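Long-range contacts in iron-containing superoxide dismutase B2 (Trypanosoma brucei, PDB 3ESF), which probably converts superoxide radicals into hydrogen peroxide and molecular oxygen at a bound iron ion, as an iron/manganese-family superoxide dismutase: residues 9-15 against 80-85; 18-22 against 169-173. The protein carries 1 engineered substitution. All blocks are in the same frame, centred on the assembly; numbering follows the deposited sequence.

Contact 1. Residues 9-15 against 80-85; sequences PWGYDGL and WESMSP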
loop_
_atom_site.group_PDB
_atom_site.type_symbol
_atom_site.label_atom_id
_atom_site.label_comp_id
_atom_site.label_asym_id
_atom_site.label_seq_id
_atom_site.Cartn_x
_atom_site.Cartn_y
_atom_site.Cartn_z
ATOM N N PRO A 9 6.425 12.482 -19.655
ATOM C CA PRO A 9 7.291 13.540 -20.197
ATOM C C PRO A 9 8.411 12.999 -21.100
ATOM O O PRO A 9 8.811 13.678 -22.032
ATOM C CB PRO A 9 7.848 14.233 -18.941
ATOM C CG PRO A 9 6.853 13.818 -17.805
ATOM C CD PRO A 9 6.461 12.426 -18.174
ATOM N N TRP A 10 8.841 11.760 -20.857
ATOM C CA TRP A 10 10.033 11.205 -21.490
ATOM C C TRP A 10 9.842 9.820 -22.112
ATOM O O TRP A 10 10.827 9.141 -22.415
ATOM C CB TRP A 10 11.177 11.151 -20.469
ATOM C CG TRP A 10 10.693 11.114 -19.058
ATOM C CD1 TRP A 10 10.773 12.129 -18.141
ATOM C CD2 TRP A 10 10.030 10.030 -18.396
ATOM N NE1 TRP A 10 10.213 11.742 -16.957
ATOM C CE2 TRP A 10 9.746 10.462 -17.077
ATOM C CE3 TRP A 10 9.638 8.734 -18.789
ATOM C CZ2 TRP A 10 9.099 9.641 -16.136
ATOM C CZ3 TRP A 10 9.022 7.908 -17.862
ATOM C CH2 TRP A 10 8.741 8.373 -16.543
ATOM N N GLY A 11 8.587 9.389 -22.270
ATOM C CA GLY A 11 8.267 8.133 -22.973
ATOM C C GLY A 11 8.288 6.923 -22.057
ATOM O O GLY A 11 8.870 6.978 -20.984
ATOM N N TYR A 12 7.679 5.818 -22.485
ATOM C CA TYR A 12 7.562 4.624 -21.625
ATOM C C TYR A 12 8.919 4.076 -21.211
ATOM O O TYR A 12 9.102 3.638 -20.078
ATOM C CB TYR A 12 6.724 3.512 -22.299
ATOM C CG TYR A 12 5.247 3.819 -22.329
ATOM C CD1 TYR A 12 4.662 4.394 -23.457
ATOM C CD2 TYR A 12 4.437 3.563 -21.214
ATOM C CE1 TYR A 12 3.310 4.696 -23.491
ATOM C CE2 TYR A 12 3.074 3.862 -21.231
ATOM C CZ TYR A 12 2.519 4.423 -22.378
ATOM O OH TYR A 12 1.184 4.728 -22.417
ATOM N N ASP A 13 9.872 4.113 -22.142
ATOM C CA ASP A 13 11.223 3.579 -21.893
ATOM C C ASP A 13 12.210 4.643 -21.438
ATOM O O ASP A 13 13.398 4.379 -21.369
ATOM C CB ASP A 13 11.762 2.882 -23.146
ATOM C CG ASP A 13 12.019 3.852 -24.300
ATOM O OD1 ASP A 13 11.700 5.065 -24.194
ATOM O OD2 ASP A 13 12.529 3.390 -25.337
ATOM N N GLY A 14 11.717 5.835 -21.121
ATOM C CA GLY A 14 12.568 6.998 -20.858
ATOM C C GLY A 14 13.532 6.884 -19.691
ATOM O O GLY A 14 14.620 7.481 -19.707
ATOM N N LEU A 15 13.148 6.093 -18.684
ATOM C CA LEU A 15 13.971 5.943 -17.480
ATOM C C LEU A 15 14.670 4.570 -17.400
ATOM O O LEU A 15 15.331 4.268 -16.386
ATOM C CB LEU A 15 13.134 6.208 -16.203
ATOM C CG LEU A 15 12.420 7.567 -16.044
ATOM C CD1 LEU A 15 11.907 7.791 -14.657
ATOM C CD2 LEU A 15 13.327 8.707 -16.402
ATOM N N TRP A 80 5.840 11.897 -12.296
ATOM C CA TRP A 80 6.533 11.745 -13.577
ATOM C C TRP A 80 7.383 12.968 -13.885
ATOM O O TRP A 80 8.500 12.824 -14.370
ATOM C CB TRP A 80 5.591 11.461 -14.768
ATOM C CG TRP A 80 4.701 10.274 -14.613
ATOM C CD1 TRP A 80 3.341 10.255 -14.738
ATOM C CD2 TRP A 80 5.094 8.924 -14.302
ATOM N NE1 TRP A 80 2.861 8.993 -14.503
ATOM C CE2 TRP A 80 3.906 8.153 -14.235
ATOM C CE3 TRP A 80 6.332 8.293 -14.066
ATOM C CZ2 TRP A 80 3.911 6.779 -13.961
ATOM C CZ3 TRP A 80 6.342 6.925 -13.785
ATOM C CH2 TRP A 80 5.135 6.182 -13.736
ATOM N N GLU A 81 6.860 14.166 -13.610
ATOM C CA GLU A 81 7.616 15.403 -13.791
ATOM C C GLU A 81 8.801 15.562 -12.830
ATOM O O GLU A 81 9.762 16.263 -13.136
ATOM C CB GLU A 81 6.692 16.623 -13.711
ATOM C CG GLU A 81 5.794 16.793 -14.942
ATOM C CD GLU A 81 6.574 17.064 -16.232
ATOM O OE1 GLU A 81 7.810 17.244 -16.182
ATOM O OE2 GLU A 81 5.937 17.112 -17.317
ATOM N N SER A 82 8.728 14.882 -11.685
ATOM C CA SER A 82 9.780 14.881 -10.659
ATOM C C SER A 82 10.975 13.992 -11.038
ATOM O O SER A 82 11.965 13.901 -10.285
ATOM C CB SER A 82 9.201 14.427 -9.306
ATOM O OG SER A 82 8.245 15.363 -8.801
ATOM N N MET A 83 10.882 13.355 -12.208
ATOM C CA MET A 83 11.937 12.472 -12.714
ATOM C C MET A 83 12.286 12.807 -14.148
ATOM O O MET A 83 11.466 13.389 -14.880
ATOM C CB MET A 83 11.520 11.006 -12.579
ATOM C CG MET A 83 11.055 10.616 -11.161
ATOM S SD MET A 83 10.712 8.856 -11.036
ATOM C CE MET A 83 9.323 8.653 -12.196
ATOM N N SER A 84 13.519 12.473 -14.544
ATOM C CA SER A 84 14.007 12.762 -15.883
ATOM C C SER A 84 15.140 11.812 -16.237
ATOM O O SER A 84 15.898 11.392 -15.352
ATOM C CB SER A 84 14.476 14.218 -15.973
ATOM O OG SER A 84 15.225 14.441 -17.144
ATOM N N PRO A 85 15.265 11.460 -17.531
ATOM C CA PRO A 85 16.439 10.680 -17.936
ATOM C C PRO A 85 17.737 11.477 -17.747
ATOM O O PRO A 85 18.823 10.882 -17.689
ATOM C CB PRO A 85 16.180 10.376 -19.415
ATOM C CG PRO A 85 15.172 11.396 -19.856
ATOM C CD PRO A 85 14.354 11.734 -18.657
#
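The indoles of Trp10 and Trp80 meet almost at a right angle, their six-membered rings inclined by 81° with centroids 5.7 Å apart; the approach is oblique, and the benzo end of Trp10 leads it, CH2 lying 3.5 Å from Trp80 CE3. The pyrrole end of Trp10 does the polar work. Its NE1 proton is shared between two carbonyls at the ring edge, each tilted somewhat out of the ring plane, 2.9 Å from NE1 to Met83 O and 3.3 Å from NE1 to Trp80 O. Both bonds are bent to 138° at the hydrogen, as is usual when one N-H is shared by two acceptors, and NE1 stands above the Met83 carbonyl plane. Trp80 O also accepts from Met83 N, and the two donors reach it from opposite faces of its plane, so the turn that ends the helix is tied to the indole. Leu15 CG and Pro9 CD lie over opposite faces of the Trp10 ring, each toward the rim. Deeper in, Met83, bent at chi3 (-64°), brings CE to 3.7 Å from Leu15 CD1. The contact thus fastens the loop ahead of helix 22-45 across the C-terminal end of helix 64-81, with Trp10 also resting on Val25 and Met83 on Phe182 and Val185 of helix 175-185.

Contact 2. Residues 18-22 against 169-173; sequences KGISK and IDYKN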
loop_
_atom_site.group_PDB
_atom_site.type_symbol
_atom_site.label_atom_id
_atom_site.label_comp_id
_atom_site.label_asym_id
_atom_site.label_seq_id
_atom_site.Cartn_x
_atom_site.Cartn_y
_atom_site.Cartn_z
ATOM N N LYS A 18 18.313 4.434 -16.550
ATOM C CA LYS A 18 18.614 4.859 -15.172
ATOM C C LYS A 18 17.899 4.081 -14.059
ATOM O O LYS A 18 17.930 4.466 -12.888
ATOM C CB LYS A 18 18.399 6.365 -14.987
ATOM C CG LYS A 18 19.724 7.159 -14.999
ATOM C CD LYS A 18 19.546 8.566 -15.521
ATOM C CE LYS A 18 20.857 9.361 -15.471
ATOM N NZ LYS A 18 21.053 9.831 -14.060
ATOM N N GLY A 19 17.241 2.990 -14.413
ATOM C CA GLY A 19 16.742 2.082 -13.389
ATOM C C GLY A 19 15.243 2.019 -13.182
ATOM O O GLY A 19 14.779 1.434 -12.209
ATOM N N ILE A 20 14.465 2.607 -14.089
ATOM C CA ILE A 20 13.013 2.384 -14.055
ATOM C C ILE A 20 12.586 1.862 -15.433
ATOM O O ILE A 20 12.573 2.599 -16.396
ATOM C CB ILE A 20 12.180 3.635 -13.537
ATOM C CG1 ILE A 20 12.682 4.119 -12.163
ATOM C CG2 ILE A 20 10.718 3.269 -13.386
ATOM C CD1 ILE A 20 11.959 5.330 -11.540
ATOM N N SER A 21 12.239 0.583 -15.510
ATOM C CA SER A 21 12.102 -0.103 -16.791
ATOM C C SER A 21 10.845 0.309 -17.555
ATOM O O SER A 21 9.855 0.808 -16.977
ATOM C CB SER A 21 12.092 -1.621 -16.566
ATOM O OG SER A 21 10.856 -2.049 -15.989
ATOM N N LYS A 22 10.877 0.050 -18.853
ATOM C CA LYS A 22 9.726 0.215 -19.694
ATOM C C LYS A 22 8.499 -0.507 -19.113
ATOM O O LYS A 22 7.429 0.085 -19.051
ATOM C CB LYS A 22 10.046 -0.275 -21.114
ATOM C CG LYS A 22 9.069 0.187 -22.155
ATOM C CD LYS A 22 9.321 -0.529 -23.480
ATOM C CE LYS A 22 8.037 -0.601 -24.298
ATOM N NZ LYS A 22 8.311 -0.827 -25.751
ATOM N N ILE A 169 7.777 -4.172 -9.755
ATOM C CA ILE A 169 8.235 -4.871 -10.973
ATOM C C ILE A 169 9.769 -4.861 -11.066
ATOM O O ILE A 169 10.366 -5.903 -11.336
ATOM C CB ILE A 169 7.560 -4.312 -12.272
ATOM C CG1 ILE A 169 6.059 -4.666 -12.276
ATOM C CG2 ILE A 169 8.241 -4.833 -13.534
ATOM C CD1 ILE A 169 5.230 -3.999 -13.369
ATOM N N ASP A 170 10.396 -3.707 -10.818
ATOM C CA ASP A 170 11.861 -3.593 -10.939
ATOM C C ASP A 170 12.618 -3.990 -9.655
ATOM O O ASP A 170 13.758 -4.450 -9.732
ATOM C CB ASP A 170 12.280 -2.163 -11.288
ATOM C CG ASP A 170 11.906 -1.748 -12.702
ATOM O OD1 ASP A 170 11.520 -2.611 -13.511
ATOM O OD2 ASP A 170 11.976 -0.532 -12.983
ATOM N N TYR A 171 12.004 -3.764 -8.490
ATOM C CA TYR A 171 12.718 -3.837 -7.200
ATOM C C TYR A 171 12.129 -4.813 -6.178
ATOM O O TYR A 171 12.717 -5.038 -5.084
ATOM C CB TYR A 171 12.825 -2.432 -6.583
ATOM C CG TYR A 171 13.660 -1.538 -7.442
ATOM C CD1 TYR A 171 15.047 -1.718 -7.502
ATOM C CD2 TYR A 171 13.072 -0.540 -8.268
ATOM C CE1 TYR A 171 15.846 -0.929 -8.331
ATOM C CE2 TYR A 171 13.886 0.257 -9.104
ATOM C CZ TYR A 171 15.264 0.054 -9.129
ATOM O OH TYR A 171 16.083 0.800 -9.975
ATOM N N LYS A 172 10.966 -5.373 -6.523
ATOM C CA LYS A 172 10.147 -6.136 -5.592
ATOM C C LYS A 172 10.070 -5.403 -4.255
ATOM O O LYS A 172 9.749 -4.213 -4.198
ATOM C CB LYS A 172 10.705 -7.563 -5.425
ATOM C CG LYS A 172 11.062 -8.252 -6.738
ATOM C CD LYS A 172 9.945 -9.142 -7.220
ATOM C CE LYS A 172 10.292 -9.816 -8.521
ATOM N NZ LYS A 172 9.953 -8.864 -9.611
ATOM N N ASN A 173 10.406 -6.113 -3.189
ATOM C CA ASN A 173 10.386 -5.594 -1.827
ATOM C C ASN A 173 11.421 -4.511 -1.513
ATOM O O ASN A 173 11.324 -3.873 -0.469
ATOM C CB ASN A 173 10.631 -6.771 -0.874
ATOM C CG ASN A 173 12.064 -7.253 -0.933
ATOM O OD1 ASN A 173 12.463 -7.927 -1.880
ATOM N ND2 ASN A 173 12.853 -6.895 0.074
#
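With chi1 at 73°, Ser21 holds OG between its backbone N and carbonyl carbon, while Asp170, its CG anti to the carbonyl carbon (chi1 -70°), extends a carboxylate toward it. Each carboxylate oxygen then takes one donor from the same serine. The Ser21 OG hydroxyl donates to the syn lone pair of Asp170 OD1 at 2.6 Å, and the backbone N of Ser21 reaches Asp170 OD2 at 2.8 Å, also on the syn side, a little out of the carboxylate plane, and nearly straight at 167°. Two bonds to one flat group restrict its rotation. Ser21 is the N-cap of helix 22-45, where its OG also meets Gln24 N; the aspartate therefore braces a capping residue, and a carboxylate beside a helix N-terminus would probably be stabilised by the helix dipole. In the fold, this joins the start of the first long helix of the alpha-hairpin domain to the short helix 168-171 of the C-terminal domain. Next along, Tyr171 OH donates to Gly19 O over 2.7 Å, only slightly tilted from the carbonyl plane, and it is hydrogen-bonded to Thr181 as well. Ile20 CA lies 3.3 Å from Asp170 OD2, which its CG2 branch also approaches. Ile169, one residue before Asp170, packs against Tyr168 of the second subunit.

How the contacts relate
Contacts 1 and 2, with centres about 13 Å apart, are consecutive anchor points of one N-terminal loop: 9-15 is held within the alpha-hairpin domain, 18-22 by the C-terminal domain. They touch directly. Leu15 O lies 3.0 Å from Ile20 N, a probable hydrogen bond, and Met83 SD packs 3.8 Å from Ile20 CD1, so Ile20 extends the apolar cluster of contact 1 toward contact 2. Their relation to the metal differs. In contact 1, the side chain of Trp80 is about 6 Å from the iron and meets the ligand His28 edge-to-face, placing it in the second shell. In contact 2, the side chain of Ile20 is about 11 Å from the bound Fe (III) ion.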